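Uncharacterized protein (Acinetobacter baumannii, PDB 4PUX) is of unknown function but belongs to the DUF3237 family and folds as an antiparallel beta-barrel. Local coordinates at residues V26-T31 with K37-P42; T77-E82 with V152-Y157; M124-S129 with S134-T139. All blocks are in the same frame, centred on the assembly; numbering follows the deposited sequence. Where two conformers were deposited one is given.

Contact 1: residues V26-T31 with K37-P42; sequences VWELGT and KRRIIP. With EDO (1,2-ethanediol), chain C.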
loop_
_atom_site.group_PDB
_atom_site.type_symbol
_atom_site.label_atom_id
_atom_site.label_comp_id
_atom_site.label_asym_id
_atom_site.label_seq_id
_atom_site.Cartn_x
_atom_site.Cartn_y
_atom_site.Cartn_z
ATOM N N VAL A 26 16.926 1.667 3.404
ATOM C CA VAL A 26 16.346 0.321 3.443
ATOM C C VAL A 26 17.363 -0.636 4.051
ATOM O O VAL A 26 18.546 -0.567 3.719
ATOM C CB VAL A 26 15.953 -0.180 2.031
ATOM C CG1 VAL A 26 15.426 -1.615 2.080
ATOM C CG2 VAL A 26 14.905 0.753 1.368
ATOM N N TRP A 27 16.910 -1.468 4.989
ATOM C CA TRP A 27 17.717 -2.593 5.446
ATOM C C TRP A 27 17.555 -3.772 4.457
ATOM O O TRP A 27 16.465 -4.332 4.312
ATOM C CB TRP A 27 17.392 -3.004 6.879
ATOM C CG TRP A 27 17.907 -2.106 7.972
ATOM C CD1 TRP A 27 19.252 -1.923 8.345
ATOM C CD2 TRP A 27 17.151 -1.259 8.808
ATOM N NE1 TRP A 27 19.329 -1.060 9.392
ATOM C CE2 TRP A 27 18.062 -0.633 9.704
ATOM C CE3 TRP A 27 15.780 -1.022 8.968
ATOM C CZ2 TRP A 27 17.646 0.244 10.710
ATOM C CZ3 TRP A 27 15.374 -0.110 9.953
ATOM C CH2 TRP A 27 16.299 0.474 10.828
ATOM N N GLU A 28 18.633 -4.067 3.747
ATOM C CA GLU A 28 18.703 -5.134 2.742
ATOM C C GLU A 28 19.257 -6.384 3.400
ATOM O O GLU A 28 20.456 -6.487 3.612
ATOM C CB GLU A 28 19.602 -4.693 1.581
ATOM C CG GLU A 28 19.152 -3.407 0.865
ATOM C CD GLU A 28 17.978 -3.614 -0.084
ATOM O OE1 GLU A 28 17.456 -4.762 -0.186
ATOM O OE2 GLU A 28 17.580 -2.624 -0.752
ATOM N N LEU A 29 18.376 -7.268 3.845
ATOM C CA LEU A 29 18.811 -8.484 4.570
ATOM C C LEU A 29 19.276 -9.622 3.684
ATOM O O LEU A 29 19.832 -10.613 4.212
ATOM C CB LEU A 29 17.714 -8.993 5.535
ATOM C CG LEU A 29 17.771 -8.335 6.916
ATOM C CD1 LEU A 29 17.451 -6.855 6.890
ATOM C CD2 LEU A 29 16.807 -9.011 7.833
ATOM N N GLY A 30 19.119 -9.491 2.358
ATOM C CA GLY A 30 19.519 -10.570 1.441
ATOM C C GLY A 30 18.550 -11.718 1.458
ATOM O O GLY A 30 17.423 -11.607 1.935
ATOM N N THR A 31 18.976 -12.838 0.870
ATOM C CA THR A 31 18.134 -13.978 0.682
ATOM C C THR A 31 18.049 -14.779 1.968
ATOM O O THR A 31 18.963 -15.534 2.307
ATOM C CB THR A 31 18.674 -14.837 -0.503
ATOM O OG1 THR A 31 18.737 -14.031 -1.690
ATOM C CG2 THR A 31 17.783 -16.018 -0.761
ATOM N N LYS A 37 14.432 -12.222 -1.252
ATOM C CA LYS A 37 15.165 -11.223 -0.492
ATOM C C LYS A 37 14.240 -10.505 0.471
ATOM O O LYS A 37 13.142 -10.078 0.088
ATOM C CB LYS A 37 15.837 -10.206 -1.432
ATOM C CG LYS A 37 16.924 -10.834 -2.235
ATOM C CD LYS A 37 17.603 -9.805 -3.136
ATOM C CE LYS A 37 18.548 -10.467 -4.173
ATOM N NZ LYS A 37 19.010 -9.482 -5.225
ATOM N N ARG A 38 14.673 -10.404 1.720
ATOM C CA ARG A 38 13.977 -9.656 2.769
ATOM C C ARG A 38 14.486 -8.210 2.789
ATOM O O ARG A 38 15.679 -7.982 2.904
ATOM C CB ARG A 38 14.201 -10.320 4.138
ATOM C CG ARG A 38 13.645 -9.502 5.281
ATOM C CD ARG A 38 12.119 -9.399 5.239
ATOM N NE ARG A 38 11.440 -10.672 5.522
ATOM C CZ ARG A 38 10.130 -10.827 5.529
ATOM N NH1 ARG A 38 9.345 -9.813 5.158
ATOM N NH2 ARG A 38 9.591 -11.965 5.940
ATOM N N ARG A 39 13.573 -7.263 2.662
ATOM C CA ARG A 39 13.865 -5.827 2.670
ATOM C C ARG A 39 12.956 -5.170 3.727
ATOM O O ARG A 39 11.728 -5.365 3.697
ATOM C CB ARG A 39 13.589 -5.187 1.283
ATOM C CG ARG A 39 14.234 -5.946 0.130
ATOM C CD ARG A 39 13.984 -5.261 -1.193
ATOM N NE ARG A 39 14.701 -4.003 -1.305
ATOM C CZ ARG A 39 14.168 -2.822 -1.628
ATOM N NH1 ARG A 39 12.887 -2.692 -1.942
ATOM N NH2 ARG A 39 14.961 -1.768 -1.713
ATOM N N ILE A 40 13.538 -4.421 4.666
ATOM C CA ILE A 40 12.767 -3.727 5.724
ATOM C C ILE A 40 12.883 -2.251 5.423
ATOM O O ILE A 40 13.966 -1.662 5.480
ATOM C CB ILE A 40 13.232 -4.111 7.140
ATOM C CG1 ILE A 40 13.140 -5.633 7.345
ATOM C CG2 ILE A 40 12.451 -3.311 8.205
ATOM C CD1 ILE A 40 13.741 -6.136 8.654
ATOM N N ILE A 41 11.776 -1.702 4.947
ATOM C CA ILE A 41 11.685 -0.351 4.375
ATOM C C ILE A 41 10.935 0.592 5.361
ATOM O O ILE A 41 9.695 0.490 5.502
ATOM C CB ILE A 41 10.921 -0.395 3.035
ATOM C CG1 ILE A 41 11.530 -1.417 2.065
ATOM C CG2 ILE A 41 10.799 1.021 2.417
ATOM C CD1 ILE A 41 10.637 -1.820 0.936
ATOM N N PRO A 42 11.667 1.368 6.167
ATOM C CA PRO A 42 11.007 2.261 7.138
ATOM C C PRO A 42 10.018 3.251 6.556
ATOM O O PRO A 42 10.274 3.866 5.532
ATOM C CB PRO A 42 12.173 2.984 7.815
ATOM C CG PRO A 42 13.314 2.086 7.669
ATOM C CD PRO A 42 13.132 1.535 6.247
HETATM C C1 EDO C . 6.071 -10.515 6.696
HETATM O O1 EDO C . 6.767 -11.199 5.683
HETATM C C2 EDO C . 6.067 -11.294 8.007
HETATM O O2 EDO C . 7.348 -11.377 8.554
HETATM O O HOH W 1 17.867 -7.650 0.530
#

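Contact 2: residues T77-E82 with V152-Y157; sequences TRYLLE and VIYDAY. With EDO (1,2-ethanediol), chain D; EDO (1,2-ethanediol), chain B.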
loop_
_atom_site.group_PDB
_atom_site.type_symbol
_atom_site.label_atom_id
_atom_site.label_comp_id
_atom_site.label_asym_id
_atom_site.label_seq_id
_atom_site.Cartn_x
_atom_site.Cartn_y
_atom_site.Cartn_z
ATOM N N THR A 77 2.895 -4.491 5.628
ATOM C CA THR A 77 3.186 -3.292 6.394
ATOM C C THR A 77 2.466 -3.212 7.726
ATOM O O THR A 77 1.356 -3.742 7.913
ATOM C CB THR A 77 2.845 -1.965 5.608
ATOM O OG1 THR A 77 1.425 -1.823 5.546
ATOM C CG2 THR A 77 3.446 -1.951 4.150
ATOM N N ARG A 78 3.068 -2.439 8.641
ATOM C CA ARG A 78 2.397 -1.909 9.866
ATOM C C ARG A 78 2.805 -0.438 9.997
ATOM O O ARG A 78 4.003 -0.154 9.976
ATOM C CB ARG A 78 2.823 -2.663 11.122
ATOM C CG ARG A 78 2.458 -4.122 11.101
ATOM C CD ARG A 78 2.800 -4.845 12.417
ATOM N NE ARG A 78 2.445 -6.269 12.321
ATOM C CZ ARG A 78 2.617 -7.162 13.304
ATOM N NH1 ARG A 78 3.237 -6.804 14.436
ATOM N NH2 ARG A 78 2.205 -8.425 13.138
ATOM N N TYR A 79 1.851 0.482 10.089
ATOM C CA TYR A 79 2.100 1.881 10.341
ATOM C C TYR A 79 0.941 2.561 11.021
ATOM O O TYR A 79 -0.017 1.872 11.470
ATOM C CB TYR A 79 2.622 2.593 9.101
ATOM C CG TYR A 79 1.829 2.598 7.796
ATOM C CD1 TYR A 79 1.725 1.464 6.997
ATOM C CD2 TYR A 79 1.382 3.805 7.251
ATOM C CE1 TYR A 79 1.141 1.517 5.732
ATOM C CE2 TYR A 79 0.805 3.871 6.005
ATOM C CZ TYR A 79 0.732 2.756 5.213
ATOM O OH TYR A 79 0.223 2.857 3.936
ATOM N N LEU A 80 1.016 3.893 11.198
ATOM C CA LEU A 80 0.164 4.600 12.174
ATOM C C LEU A 80 -0.288 5.965 11.671
ATOM O O LEU A 80 0.539 6.752 11.206
ATOM C CB LEU A 80 0.875 4.688 13.517
ATOM C CG LEU A 80 0.124 5.299 14.682
ATOM C CD1 LEU A 80 -1.149 4.493 15.007
ATOM C CD2 LEU A 80 1.021 5.335 15.913
ATOM N N LEU A 81 -1.603 6.166 11.643
ATOM C CA LEU A 81 -2.240 7.407 11.166
ATOM C C LEU A 81 -2.670 8.272 12.346
ATOM O O LEU A 81 -3.194 7.735 13.361
ATOM C CB LEU A 81 -3.466 7.086 10.320
ATOM C CG LEU A 81 -3.331 5.986 9.256
ATOM C CD1 LEU A 81 -4.613 5.828 8.480
ATOM C CD2 LEU A 81 -2.133 6.261 8.335
ATOM N N GLU A 82 -2.554 9.577 12.182
ATOM C CA GLU A 82 -3.106 10.578 13.102
ATOM C C GLU A 82 -4.022 11.500 12.297
ATOM O O GLU A 82 -3.573 12.226 11.422
ATOM C CB GLU A 82 -2.033 11.380 13.830
ATOM C CG GLU A 82 -2.603 12.415 14.805
ATOM C CD GLU A 82 -1.569 13.339 15.461
ATOM O OE1 GLU A 82 -0.620 13.754 14.792
ATOM O OE2 GLU A 82 -1.786 13.773 16.631
ATOM N N VAL A 152 5.620 6.206 -1.712
ATOM C CA VAL A 152 4.523 5.504 -2.379
ATOM C C VAL A 152 3.260 6.382 -2.292
ATOM O O VAL A 152 2.901 6.889 -1.214
ATOM C CB VAL A 152 4.235 4.133 -1.722
ATOM C CG1 VAL A 152 2.972 3.477 -2.330
ATOM C CG2 VAL A 152 5.435 3.220 -1.889
ATOM N N ILE A 153 2.631 6.594 -3.430
ATOM C CA ILE A 153 1.360 7.316 -3.539
ATOM C C ILE A 153 0.279 6.297 -3.869
ATOM O O ILE A 153 0.467 5.464 -4.782
ATOM C CB ILE A 153 1.374 8.330 -4.733
ATOM C CG1 ILE A 153 2.624 9.219 -4.698
ATOM C CG2 ILE A 153 0.069 9.166 -4.761
ATOM C CD1 ILE A 153 2.722 10.084 -3.512
ATOM N N TYR A 154 -0.847 6.329 -3.172
ATOM C CA TYR A 154 -1.959 5.439 -3.522
ATOM C C TYR A 154 -3.324 6.019 -3.237
ATOM O O TYR A 154 -3.488 6.872 -2.346
ATOM C CB TYR A 154 -1.793 4.069 -2.851
ATOM C CG TYR A 154 -1.913 3.971 -1.309
ATOM C CD1 TYR A 154 -3.184 3.795 -0.679
ATOM C CD2 TYR A 154 -0.792 3.922 -0.513
ATOM C CE1 TYR A 154 -3.312 3.580 0.686
ATOM C CE2 TYR A 154 -0.890 3.719 0.846
ATOM C CZ TYR A 154 -2.151 3.534 1.451
ATOM O OH TYR A 154 -2.220 3.334 2.822
ATOM N N ASP A 155 -4.278 5.626 -4.052
ATOM C CA ASP A 155 -5.687 5.952 -3.863
ATOM C C ASP A 155 -6.366 4.797 -3.097
ATOM O O ASP A 155 -6.330 3.640 -3.551
ATOM C CB ASP A 155 -6.389 6.127 -5.218
ATOM C CG ASP A 155 -5.891 7.320 -6.010
ATOM O OD1 ASP A 155 -5.431 8.319 -5.419
ATOM O OD2 ASP A 155 -5.975 7.260 -7.246
ATOM N N ALA A 156 -6.887 5.097 -1.924
ATOM C CA ALA A 156 -7.623 4.147 -1.091
ATOM C C ALA A 156 -9.128 4.222 -1.330
ATOM O O ALA A 156 -9.680 5.329 -1.486
ATOM C CB ALA A 156 -7.333 4.395 0.366
ATOM N N TYR A 157 -9.767 3.056 -1.319
ATOM C CA TYR A 157 -11.222 2.885 -1.491
ATOM C C TYR A 157 -11.760 1.894 -0.460
ATOM O O TYR A 157 -11.084 0.903 -0.145
ATOM C CB TYR A 157 -11.556 2.330 -2.882
ATOM C CG TYR A 157 -10.988 3.130 -4.046
ATOM C CD1 TYR A 157 -9.657 2.975 -4.457
ATOM C CD2 TYR A 157 -11.800 4.031 -4.769
ATOM C CE1 TYR A 157 -9.153 3.698 -5.503
ATOM C CE2 TYR A 157 -11.285 4.753 -5.829
ATOM C CZ TYR A 157 -9.978 4.577 -6.201
ATOM O OH TYR A 157 -9.476 5.281 -7.274
HETATM C C1 EDO D . 1.394 -0.201 0.806
HETATM O O1 EDO D . 2.579 -0.765 0.595
HETATM C C2 EDO D . 1.329 0.604 2.087
HETATM O O2 EDO D . 2.163 1.743 2.165
HETATM C C1 EDO B . -2.479 16.000 11.625
HETATM O O1 EDO B . -1.478 16.039 12.665
HETATM C C2 EDO B . -2.585 17.390 10.959
HETATM O O2 EDO B . -3.681 17.394 10.018
#

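Contact 3: residues M124-S129 with S134-T139; sequences MQFETS and SWLNQT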
loop_
_atom_site.group_PDB
_atom_site.type_symbol
_atom_site.label_atom_id
_atom_site.label_comp_id
_atom_site.label_asym_id
_atom_site.label_seq_id
_atom_site.Cartn_x
_atom_site.Cartn_y
_atom_site.Cartn_z
HETATM N N MSE A 124 -6.239 -3.327 2.766
HETATM C CA MSE A 124 -6.025 -2.469 3.921
HETATM C C MSE A 124 -6.888 -2.945 5.107
HETATM O O MSE A 124 -8.070 -3.195 4.935
HETATM C CB MSE A 124 -6.413 -1.008 3.570
HETATM C CG MSE A 124 -5.708 -0.456 2.349
HETATM SE SE MSE A 124 -6.316 1.309 1.838
HETATM C CE MSE A 124 -5.597 2.405 3.254
ATOM N N GLN A 125 -6.300 -2.924 6.314
ATOM C CA GLN A 125 -6.976 -3.288 7.565
ATOM C C GLN A 125 -6.706 -2.196 8.601
ATOM O O GLN A 125 -5.528 -1.800 8.805
ATOM C CB GLN A 125 -6.440 -4.619 8.081
ATOM C CG GLN A 125 -7.080 -5.094 9.344
ATOM C CD GLN A 125 -6.565 -6.451 9.772
ATOM O OE1 GLN A 125 -5.787 -7.125 9.060
ATOM N NE2 GLN A 125 -6.990 -6.864 10.915
ATOM N N PHE A 126 -7.758 -1.691 9.206
ATOM C CA PHE A 126 -7.690 -0.572 10.169
ATOM C C PHE A 126 -8.060 -0.983 11.586
ATOM O O PHE A 126 -8.957 -1.801 11.775
ATOM C CB PHE A 126 -8.656 0.515 9.749
ATOM C CG PHE A 126 -8.501 1.004 8.332
ATOM C CD1 PHE A 126 -9.236 0.418 7.287
ATOM C CD2 PHE A 126 -7.676 2.103 8.036
ATOM C CE1 PHE A 126 -9.152 0.943 5.970
ATOM C CE2 PHE A 126 -7.578 2.605 6.734
ATOM C CZ PHE A 126 -8.298 1.990 5.685
ATOM N N GLU A 127 -7.539 -0.251 12.588
ATOM C CA GLU A 127 -7.909 -0.424 14.004
ATOM C C GLU A 127 -7.902 0.930 14.681
ATOM O O GLU A 127 -6.865 1.589 14.699
ATOM C CB GLU A 127 -6.972 -1.303 14.821
ATOM C CG GLU A 127 -7.089 -2.724 14.711
ATOM C CD GLU A 127 -6.266 -3.483 15.801
ATOM O OE1 GLU A 127 -6.074 -2.995 16.994
ATOM O OE2 GLU A 127 -5.929 -4.624 15.476
ATOM N N THR A 128 -9.050 1.316 15.220
ATOM C CA THR A 128 -9.178 2.562 15.986
ATOM C C THR A 128 -10.257 2.420 17.056
ATOM O O THR A 128 -11.213 1.649 16.913
ATOM C CB THR A 128 -9.474 3.755 15.027
ATOM O OG1 THR A 128 -9.467 5.001 15.730
ATOM C CG2 THR A 128 -10.861 3.567 14.326
ATOM N N SER A 129 -10.130 3.235 18.127
ATOM C CA SER A 129 -11.180 3.313 19.143
ATOM C C SER A 129 -12.060 4.575 18.984
ATOM O O SER A 129 -13.052 4.707 19.705
ATOM C CB SER A 129 -10.574 3.326 20.557
ATOM O OG SER A 129 -9.831 4.505 20.804
ATOM N N SER A 134 -14.525 4.429 13.633
ATOM C CA SER A 134 -14.586 2.997 13.958
ATOM C C SER A 134 -15.286 2.135 12.879
ATOM O O SER A 134 -15.104 0.908 12.853
ATOM C CB SER A 134 -15.207 2.763 15.335
ATOM O OG SER A 134 -16.524 3.215 15.370
ATOM N N TRP A 135 -16.035 2.758 11.977
ATOM C CA TRP A 135 -16.569 2.028 10.818
ATOM C C TRP A 135 -15.475 1.322 10.038
ATOM O O TRP A 135 -15.690 0.248 9.443
ATOM C CB TRP A 135 -17.394 2.957 9.893
ATOM C CG TRP A 135 -16.597 3.977 9.129
ATOM C CD1 TRP A 135 -16.032 5.131 9.627
ATOM C CD2 TRP A 135 -16.381 4.002 7.726
ATOM N NE1 TRP A 135 -15.419 5.840 8.612
ATOM C CE2 TRP A 135 -15.603 5.156 7.439
ATOM C CE3 TRP A 135 -16.712 3.133 6.681
ATOM C CZ2 TRP A 135 -15.215 5.497 6.138
ATOM C CZ3 TRP A 135 -16.340 3.471 5.388
ATOM C CH2 TRP A 135 -15.593 4.641 5.127
ATOM N N LEU A 136 -14.269 1.903 10.013
ATOM C CA LEU A 136 -13.160 1.295 9.307
ATOM C C LEU A 136 -12.656 -0.018 9.906
ATOM O O LEU A 136 -12.043 -0.819 9.184
ATOM C CB LEU A 136 -12.005 2.279 9.182
ATOM C CG LEU A 136 -12.262 3.565 8.384
ATOM C CD1 LEU A 136 -11.094 4.546 8.569
ATOM C CD2 LEU A 136 -12.463 3.190 6.933
ATOM N N ASN A 137 -13.000 -0.273 11.184
ATOM C CA ASN A 137 -12.680 -1.537 11.842
ATOM C C ASN A 137 -13.404 -2.736 11.216
ATOM O O ASN A 137 -12.990 -3.895 11.409
ATOM C CB ASN A 137 -13.083 -1.510 13.323
ATOM C CG ASN A 137 -12.273 -0.529 14.173
ATOM O OD1 ASN A 137 -11.138 -0.141 13.856
ATOM N ND2 ASN A 137 -12.877 -0.095 15.262
ATOM N N GLN A 138 -14.482 -2.476 10.498
ATOM C CA GLN A 138 -15.338 -3.548 9.971
ATOM C C GLN A 138 -15.753 -3.368 8.518
ATOM O O GLN A 138 -16.804 -3.867 8.092
ATOM C CB GLN A 138 -16.578 -3.728 10.875
ATOM C CG GLN A 138 -17.424 -2.444 11.005
ATOM C CD GLN A 138 -18.699 -2.687 11.786
ATOM O OE1 GLN A 138 -18.715 -3.506 12.701
ATOM N NE2 GLN A 138 -19.753 -1.980 11.448
ATOM N N THR A 139 -14.875 -2.709 7.758
ATOM C CA THR A 139 -15.086 -2.427 6.334
ATOM C C THR A 139 -13.852 -2.884 5.543
ATOM O O THR A 139 -12.725 -2.635 5.963
ATOM C CB THR A 139 -15.315 -0.910 6.135
ATOM O OG1 THR A 139 -16.420 -0.485 6.939
ATOM C CG2 THR A 139 -15.595 -0.570 4.679
HETATM O O HOH W 2 -10.331 -3.722 6.303
HETATM O O HOH W 3 -10.358 -3.042 8.854
HETATM O O HOH W 4 -9.743 -4.255 12.368
#

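Contact 1: residues V26-T31 with K37-P42
E28 and R39 face each other as a non-hydrogen-bonded pair of antiparallel strands and form a salt bridge. R39 grips the carboxylate side-on. R39 NE donates to E28 OE1 at 3.1 Å and R39 NH2 to E28 OE2 at 2.9 Å. Both oxygens are met on their syn side, and the two flat groups are turned 29° apart. The bend of E28 at chi2 (-77°) and R39 at chi3 (69°) brings the two groups alongside each other. V26 CG1 lies over one face of the guanidinium, and Q65 accepts a bond from R39 NH1. These contacts should fix the group's rotation. A water joins E28 OE1, G30 N and R38 O. On the other sheet face, the W27 ring lies obliquely beside P42, with W27 CZ3 3.8 Å from P42 CG. W27 NE1 bonds a citrate, probably from the crystallisation liquor. L29 and R38 run side by side, and the R38 guanidinium turns away to hold an ethanediol at its edge. Backbone bonds join W27 N to I40 O (3.0 Å) and I40 N to W27 O (2.9 Å). This is an antiparallel beta hairpin at the barrel surface, whose second strand also pairs with strand 54-67.

Contact 2: residues T77-E82 with V152-Y157
Y79 OH is gripped by two groups, Y154 OH at 2.7 Å and O2 of an ethanediol molecule at 2.9 Å. Either partner could be the donor in each bond. The two tyrosines meet inside the beta-barrel. Y79 comes from strand 73-83 and Y154 from strand 151-159, which are not neighbours in the sheet. Their side chains approach from opposite directions and reach across the interior, and these two side chains make the only direct contact between the two segments, closest at the phenol oxygens. Both rings leave the backbone in the same way. CG sits between the backbone N and the carbonyl carbon, with chi1 57° for Y79 and 68° for Y154. This rarer position for a tyrosine sends each ring toward the other strand. The rings do not stack on each other. Y79 OH lies at the edge of the Y154 ring, near its plane, and is 3.4 Å from Y154 CE2. Y154 OH stands obliquely to the Y79 ring. The Y154 ring itself stacks with F18 of strand 12-21, and L91 touches both tyrosines. The bond gives each of two buried hydroxyls a polar partner. The ethanediol is probably from the crystallisation liquor. Its presence means that a small polar molecule can lodge beside the tyrosine pair, but it does not identify a natural ligand. T77 also borders it, with T77 CG2 3.8 Å from O1 of the diol, while T77 OG1, hydrogen-bonded to T93 OG1, lies at the edge of the Y79 ring, in its plane.

Contact 3: residues M124-S129 with S134-T139
F126 and L136 cross at a slant where a loop with a short 3-10 turn folds back on the end of barrel strand 118-127. L136 CB packs on the root of the ring, 3.8 Å from F126 CG, and the leucine methyls lie over one face toward its rim. I89 and L91 of strand 88-99 also touch F126, as does L15 of strand 12-21. The phenyl group is therefore part of the apolar packing at this end of the barrel. T128 and N137 meet differently, with side chains at about a right angle. The N137 amide forms a two-bond bridge to the backbone of T128. N137 OD1 accepts from T128 N at 2.9 Å, in the carbonyl plane and on a lone pair. N137 ND2 donates to T128 O at 2.9 Å, nearly straight at 168°. With both ends of the amide engaged, its flip is fixed. N137 CG lies anti to its own carbonyl carbon (chi1 -67°), which points the amide at the strand. T128 turns its methyl inward, so that T128 CG2 rests 3.8 Å from S134 CA, while its hydroxyl bonds L88 O. Waters bridge the two backbones; one accepts from F126 N and lies 2.8 Å from L136 O. The turn is closed by N137 N bonding to S134 O, and T139 OG1 donates to W135 O at 2.7 Å, approaching from above the carbonyl plane.

From the N terminus, contact 1 comes first. It closes the hairpin of strands 27-33 and 36-49 at the surface, before the other two contacts open. Contact 2 opens on strand 73-83 and closes 70 residues later on strand 151-159. Contact 3 lies wholly within that span and closes the short loop between strands 118-127 and 141-147. Contact 1 is therefore local and in series, contact 2 spans the barrel interior, and contact 3 seats a loop against a barrel strand. Contacts 2 and 3 touch: selenomethionine M124 packs on Y154 and A156. Contact 1 stands apart, its centre about 20 Å from that of contact 2. All three reach the same curled antiparallel sheet.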